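Local structure of esterase (Rhizomucor miehei CAU432, 4WY8) at residues Val51-Lys56 / Glu67-Arg72; Gly187-Tyr192 / Val311-Lys316. The protein hydrolyses carboxylic ester bonds, as a fungal carboxylesterase of the alpha/beta hydrolase fold. All coordinates share one frame; numbering follows the deposited sequence.

Contact 1. Residues Val51-Lys56 / Glu67-Arg72; sequences VYLEEK and ELTITR
Glu55 and Thr69 are a non-hydrogen-bonded pair of two antiparallel strands, their side chains side by side on one face of the sheet, and their torsions bring the polar groups together. CG of Glu55 is anti to its carbonyl carbon (chi1 -63°), and a bend at chi2 (-81°) places CD nearer Thr69. OG1 of Thr69 is also anti to its carbonyl carbon (chi1 -53°). Thr69 OG1 donates to Glu55 OE1 at 3.0 Å, reaching the carboxylate on its syn side but out of its plane. The other oxygen, OE2, forms a salt bridge with Lys97.

On the same face, Leu53 CD1 touches two threonine methyls, Thr71 CG2 at 3.6 Å and Thr69 CG2 at 3.7 Å. Val51 CG2 adds a looser contact to the Thr71 methyl.

The other face holds Tyr52, Glu54, Lys56, Leu68, Ile70 and Arg72. Here Tyr52 and Arg72 lie side by side, with Tyr52 CD2 4.1 Å from Arg72 CG. Arg72 NH1 is hydrogen-bonded to the backbone O of Gln79 and Thr76, and NH2 to that of Asn152. Lys56 CB meets Ile70 CD1 at 4.0 Å.

Three hydrogen-bonded pairs join the backbones: Tyr52 with Arg72, Glu54 with Ile70 and Lys56 with Leu68. Six backbone hydrogen bonds, two a pair, thus join these two segments of the hairpin. The side chains add one hydroxyl-carboxylate bond and methyl packing, and Lys97 probably offsets the charge of Glu55.

Contact 2. Residues Gly187-Tyr192 / Val311-Lys316; sequences GQVLIY and VAWLQK
The CB of Trp313 is directed toward the strand, and its indole meets Val189 there. The two side chains run past one another, pointing in opposite senses. CG of Trp313 is set anti to its backbone N (chi1 -178°), and chi2 (92°) turns the ring. Its six-membered ring does the touching. Val189 CG2 lies 3.5 Å from Trp313 CZ3 and 4.0 Å from Trp313 CE3, approaching obliquely. That methyl is anti to the carbonyl carbon of Val189, beside the backbone N.

The far corner of the indole reaches the strand backbone. Trp313 CH2 is 3.7 Å from Gln188 O, again obliquely. Gly187 CA sits at the ring edge, near its plane, 4.3 Å from Trp313 CH2. The end of Leu314 comes nearer the strand, its CD2 lying 4.5 Å from Val189 CG2. No hydrogen bond crosses the contact.

Arg252 makes a cation-pi contact with Trp313, and Leu254 of the next strand also touches the indole. Glu305 of the second subunit packs on Trp313 as well.

The strand and helix axes run nearly antiparallel, at 164° and 10.6 Å apart. This is a helix laid on the central sheet, mainly through an indole packed on Val189 and on strand backbone. Strand 188-191 lies beside strand 159-163, and the layering of helix on sheet is that of the alpha/beta hydrolase fold.

Overall arrangement
Both contacts belong to the same mixed sheet, but at different places in it. Contact 1 joins one of its two outermost strands in this chain, 51-59, to strand 65-73 and is partly buried, with its centre about 17 Å from the centre of the chain. Contact 2 is buried, about 11 Å from that centre, and sets helix 301-322 against the inner strand 188-191. Their centres lie 21 Å apart and they do not touch. Contact 1 works within the sheet, through backbone hydrogen bonds and a polar side-chain pair. Contact 2 works between sheet and helix, by packing, without hydrogen bonds. Its helix also reaches the second subunit, which does not touch contact 1.

Contact 1. Residues Val51-Lys56 / Glu67-Arg72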
loop_
_atom_site.group_PDB
_atom_site.type_symbol
_atom_site.label_atom_id
_atom_site.label_comp_id
_atom_site.label_asym_id
_atom_site.label_seq_id
_atom_site.Cartn_x
_atom_site.Cartn_y
_atom_site.Cartn_z
ATOM N N VAL A 51 -9.943 -15.742 -18.880
ATOM C CA VAL A 51 -8.561 -15.661 -19.317
ATOM C C VAL A 51 -8.315 -16.659 -20.416
ATOM O O VAL A 51 -8.992 -17.681 -20.516
ATOM C CB VAL A 51 -7.538 -15.924 -18.155
ATOM C CG1 VAL A 51 -7.709 -14.908 -16.995
ATOM C CG2 VAL A 51 -7.647 -17.357 -17.641
ATOM N N TYR A 52 -7.329 -16.354 -21.242
ATOM C CA TYR A 52 -6.775 -17.314 -22.172
ATOM C C TYR A 52 -5.730 -18.132 -21.420
ATOM O O TYR A 52 -4.741 -17.566 -20.954
ATOM C CB TYR A 52 -6.163 -16.595 -23.385
ATOM C CG TYR A 52 -5.556 -17.541 -24.391
ATOM C CD1 TYR A 52 -6.254 -17.907 -25.531
ATOM C CD2 TYR A 52 -4.305 -18.103 -24.180
ATOM C CE1 TYR A 52 -5.708 -18.799 -26.450
ATOM C CE2 TYR A 52 -3.755 -19.000 -25.087
ATOM C CZ TYR A 52 -4.461 -19.343 -26.214
ATOM O OH TYR A 52 -3.898 -20.228 -27.106
ATOM N N LEU A 53 -5.914 -19.455 -21.337
ATOM C CA LEU A 53 -4.991 -20.293 -20.576
ATOM C C LEU A 53 -4.275 -21.303 -21.466
ATOM O O LEU A 53 -4.873 -21.901 -22.354
ATOM C CB LEU A 53 -5.724 -21.010 -19.431
ATOM C CG LEU A 53 -4.840 -21.892 -18.537
ATOM C CD1 LEU A 53 -5.291 -21.845 -17.083
ATOM C CD2 LEU A 53 -4.893 -23.321 -19.008
ATOM N N GLU A 54 -2.981 -21.469 -21.213
ATOM C CA GLU A 54 -2.133 -22.391 -21.959
ATOM C C GLU A 54 -1.302 -23.227 -21.007
ATOM O O GLU A 54 -0.683 -22.688 -20.085
ATOM C CB GLU A 54 -1.205 -21.623 -22.918
ATOM C CG GLU A 54 -0.044 -22.475 -23.481
ATOM C CD GLU A 54 0.883 -21.716 -24.450
ATOM O OE1 GLU A 54 1.784 -22.360 -25.053
ATOM O OE2 GLU A 54 0.749 -20.471 -24.564
ATOM N N GLU A 55 -1.250 -24.534 -21.239
ATOM C CA GLU A 55 -0.396 -25.385 -20.415
ATOM C C GLU A 55 0.856 -25.654 -21.244
ATOM O O GLU A 55 0.775 -26.065 -22.400
ATOM C CB GLU A 55 -1.097 -26.691 -19.991
ATOM C CG GLU A 55 -2.343 -26.510 -19.096
ATOM C CD GLU A 55 -2.009 -26.276 -17.616
ATOM O OE1 GLU A 55 -0.814 -26.242 -17.269
ATOM O OE2 GLU A 55 -2.944 -26.118 -16.788
ATOM N N LYS A 56 2.012 -25.377 -20.652
ATOM C CA LYS A 56 3.286 -25.422 -21.357
ATOM C C LYS A 56 4.324 -26.230 -20.609
ATOM O O LYS A 56 4.527 -26.032 -19.419
ATOM C CB LYS A 56 3.814 -23.999 -21.592
ATOM C CG LYS A 56 5.093 -23.958 -22.413
ATOM C CD LYS A 56 4.873 -23.524 -23.841
ATOM C CE LYS A 56 6.160 -23.746 -24.642
ATOM N NZ LYS A 56 6.010 -23.377 -26.081
ATOM N N GLU A 67 6.436 -27.976 -15.428
ATOM C CA GLU A 67 5.117 -27.591 -15.911
ATOM C C GLU A 67 4.773 -26.140 -15.591
ATOM O O GLU A 67 4.763 -25.731 -14.428
ATOM C CB GLU A 67 4.054 -28.529 -15.344
ATOM C CG GLU A 67 4.357 -30.017 -15.578
ATOM C CD GLU A 67 4.529 -30.332 -17.058
ATOM O OE1 GLU A 67 3.742 -29.795 -17.873
ATOM O OE2 GLU A 67 5.440 -31.118 -17.413
ATOM N N LEU A 68 4.479 -25.390 -16.648
ATOM C CA LEU A 68 4.059 -23.999 -16.580
ATOM C C LEU A 68 2.588 -23.866 -16.943
ATOM O O LEU A 68 2.116 -24.530 -17.873
ATOM C CB LEU A 68 4.882 -23.143 -17.541
ATOM C CG LEU A 68 6.401 -23.298 -17.443
ATOM C CD1 LEU A 68 7.066 -22.401 -18.481
ATOM C CD2 LEU A 68 6.925 -22.994 -16.054
ATOM N N THR A 69 1.859 -23.046 -16.188
ATOM C CA THR A 69 0.496 -22.643 -16.556
ATOM C C THR A 69 0.522 -21.149 -16.882
ATOM O O THR A 69 0.819 -20.326 -16.022
ATOM C CB THR A 69 -0.513 -22.951 -15.413
ATOM O OG1 THR A 69 -0.392 -24.325 -15.039
ATOM C CG2 THR A 69 -1.922 -22.712 -15.846
ATOM N N ILE A 70 0.244 -20.795 -18.128
ATOM C CA ILE A 70 0.328 -19.412 -18.556
ATOM C C ILE A 70 -1.045 -18.825 -18.813
ATOM O O ILE A 70 -1.783 -19.305 -19.684
ATOM C CB ILE A 70 1.164 -19.283 -19.827
ATOM C CG1 ILE A 70 2.490 -20.024 -19.648
ATOM C CG2 ILE A 70 1.363 -17.807 -20.184
ATOM C CD1 ILE A 70 3.302 -20.124 -20.909
ATOM N N THR A 71 -1.390 -17.761 -18.090
ATOM C CA THR A 71 -2.689 -17.125 -18.310
ATOM C C THR A 71 -2.502 -15.718 -18.884
ATOM O O THR A 71 -1.563 -15.025 -18.514
ATOM C CB THR A 71 -3.526 -17.071 -16.989
ATOM O OG1 THR A 71 -2.716 -16.554 -15.940
ATOM C CG2 THR A 71 -4.002 -18.469 -16.575
ATOM N N ARG A 72 -3.359 -15.305 -19.818
ATOM C CA ARG A 72 -3.321 -13.923 -20.307
ATOM C C ARG A 72 -4.726 -13.384 -20.557
ATOM O O ARG A 72 -5.659 -14.166 -20.684
ATOM C CB ARG A 72 -2.426 -13.804 -21.564
ATOM C CG ARG A 72 -2.359 -14.994 -22.444
ATOM C CD ARG A 72 -1.125 -14.979 -23.382
ATOM N NE ARG A 72 -1.145 -13.866 -24.324
ATOM C CZ ARG A 72 -0.069 -13.193 -24.721
ATOM N NH1 ARG A 72 -0.199 -12.196 -25.594
ATOM N NH2 ARG A 72 1.137 -13.510 -24.249
HETATM O O HOH W 1 1.311 -27.332 -16.892
#

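Contact 2. Residues Gly187-Tyr192 / Val311-Lys316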
loop_
_atom_site.group_PDB
_atom_site.type_symbol
_atom_site.label_atom_id
_atom_site.label_comp_id
_atom_site.label_asym_id
_atom_site.label_seq_id
_atom_site.Cartn_x
_atom_site.Cartn_y
_atom_site.Cartn_z
ATOM N N GLY A 187 11.997 -7.038 -11.121
ATOM C CA GLY A 187 11.221 -6.669 -9.950
ATOM C C GLY A 187 10.822 -7.913 -9.198
ATOM O O GLY A 187 10.651 -8.988 -9.786
ATOM N N GLN A 188 10.670 -7.778 -7.889
ATOM C CA GLN A 188 10.234 -8.910 -7.095
ATOM C C GLN A 188 9.087 -8.433 -6.214
ATOM O O GLN A 188 9.170 -7.354 -5.616
ATOM C CB GLN A 188 11.400 -9.479 -6.260
ATOM C CG GLN A 188 11.987 -8.505 -5.261
ATOM C CD GLN A 188 13.215 -9.049 -4.523
ATOM O OE1 GLN A 188 13.193 -10.169 -4.001
ATOM N NE2 GLN A 188 14.278 -8.225 -4.427
ATOM N N VAL A 189 7.996 -9.198 -6.187
ATOM C CA VAL A 189 6.867 -8.902 -5.294
ATOM C C VAL A 189 6.719 -9.971 -4.239
ATOM O O VAL A 189 6.398 -11.136 -4.568
ATOM C CB VAL A 189 5.520 -8.794 -6.043
ATOM C CG1 VAL A 189 4.375 -8.562 -5.045
ATOM C CG2 VAL A 189 5.575 -7.706 -7.136
ATOM N N LEU A 190 6.935 -9.592 -2.977
ATOM C CA LEU A 190 6.907 -10.566 -1.880
ATOM C C LEU A 190 5.680 -10.358 -0.987
ATOM O O LEU A 190 5.586 -9.386 -0.239
ATOM C CB LEU A 190 8.184 -10.482 -1.033
ATOM C CG LEU A 190 9.557 -10.440 -1.718
ATOM C CD1 LEU A 190 10.667 -10.425 -0.658
ATOM C CD2 LEU A 190 9.755 -11.597 -2.680
ATOM N N ILE A 191 4.725 -11.268 -1.099
ATOM C CA ILE A 191 3.492 -11.184 -0.338
ATOM C C ILE A 191 3.572 -12.081 0.876
ATOM O O ILE A 191 3.649 -13.302 0.742
ATOM C CB ILE A 191 2.284 -11.590 -1.182
ATOM C CG1 ILE A 191 2.246 -10.764 -2.470
ATOM C CG2 ILE A 191 0.995 -11.430 -0.383
ATOM C CD1 ILE A 191 1.191 -11.239 -3.459
ATOM N N TYR A 192 3.503 -11.454 2.047
ATOM C CA TYR A 192 3.796 -12.056 3.348
ATOM C C TYR A 192 4.693 -13.287 3.252
ATOM O O TYR A 192 4.256 -14.414 3.473
ATOM C CB TYR A 192 2.482 -12.374 4.117
ATOM C CG TYR A 192 1.302 -12.991 3.345
ATOM C CD1 TYR A 192 1.459 -14.134 2.576
ATOM C CD2 TYR A 192 0.015 -12.445 3.446
ATOM C CE1 TYR A 192 0.380 -14.713 1.894
ATOM C CE2 TYR A 192 -1.080 -13.009 2.761
ATOM C CZ TYR A 192 -0.894 -14.147 1.996
ATOM O OH TYR A 192 -1.977 -14.725 1.325
ATOM N N VAL A 311 -0.575 -3.981 -8.778
ATOM C CA VAL A 311 -0.636 -3.619 -10.177
ATOM C C VAL A 311 -0.110 -2.206 -10.412
ATOM O O VAL A 311 0.640 -1.984 -11.367
ATOM C CB VAL A 311 -2.070 -3.744 -10.707
ATOM C CG1 VAL A 311 -2.184 -3.130 -12.125
ATOM C CG2 VAL A 311 -2.473 -5.204 -10.705
ATOM N N ALA A 312 -0.470 -1.255 -9.546
ATOM C CA ALA A 312 0.064 0.108 -9.688
ATOM C C ALA A 312 1.600 0.118 -9.613
ATOM O O ALA A 312 2.294 0.801 -10.389
ATOM C CB ALA A 312 -0.521 1.021 -8.613
ATOM N N TRP A 313 2.127 -0.639 -8.667
ATOM C CA TRP A 313 3.580 -0.745 -8.492
ATOM C C TRP A 313 4.286 -1.409 -9.664
ATOM O O TRP A 313 5.376 -0.982 -10.046
ATOM C CB TRP A 313 3.888 -1.505 -7.220
ATOM C CG TRP A 313 5.344 -1.650 -6.896
ATOM C CD1 TRP A 313 6.107 -0.818 -6.124
ATOM C CD2 TRP A 313 6.200 -2.726 -7.299
ATOM N NE1 TRP A 313 7.394 -1.309 -6.033
ATOM C CE2 TRP A 313 7.478 -2.471 -6.754
ATOM C CE3 TRP A 313 6.013 -3.867 -8.088
ATOM C CZ2 TRP A 313 8.561 -3.328 -6.959
ATOM C CZ3 TRP A 313 7.094 -4.725 -8.289
ATOM C CH2 TRP A 313 8.355 -4.447 -7.724
ATOM N N LEU A 314 3.678 -2.467 -10.209
ATOM C CA LEU A 314 4.175 -3.122 -11.420
ATOM C C LEU A 314 4.183 -2.154 -12.595
ATOM O O LEU A 314 5.130 -2.129 -13.389
ATOM C CB LEU A 314 3.326 -4.343 -11.787
ATOM C CG LEU A 314 3.380 -5.685 -11.052
ATOM C CD1 LEU A 314 2.262 -6.625 -11.534
ATOM C CD2 LEU A 314 4.729 -6.321 -11.301
ATOM N N GLN A 315 3.118 -1.363 -12.711
ATOM C CA GLN A 315 3.025 -0.407 -13.801
ATOM C C GLN A 315 4.142 0.621 -13.674
ATOM O O GLN A 315 4.797 0.957 -14.683
ATOM C CB GLN A 315 1.635 0.260 -13.851
ATOM C CG GLN A 315 0.579 -0.644 -14.539
ATOM C CD GLN A 315 -0.862 -0.217 -14.291
ATOM O OE1 GLN A 315 -1.136 0.669 -13.472
ATOM N NE2 GLN A 315 -1.802 -0.874 -14.983
ATOM N N LYS A 316 4.412 1.088 -12.453
ATOM C CA LYS A 316 5.564 1.989 -12.297
ATOM C C LYS A 316 6.906 1.279 -12.641
ATOM O O LYS A 316 7.756 1.841 -13.342
ATOM C CB LYS A 316 5.604 2.586 -10.888
ATOM C CG LYS A 316 6.831 3.466 -10.617
ATOM C CD LYS A 316 7.031 4.497 -11.740
ATOM C CE LYS A 316 5.821 5.431 -11.865
ATOM N NZ LYS A 316 5.714 6.425 -10.753
#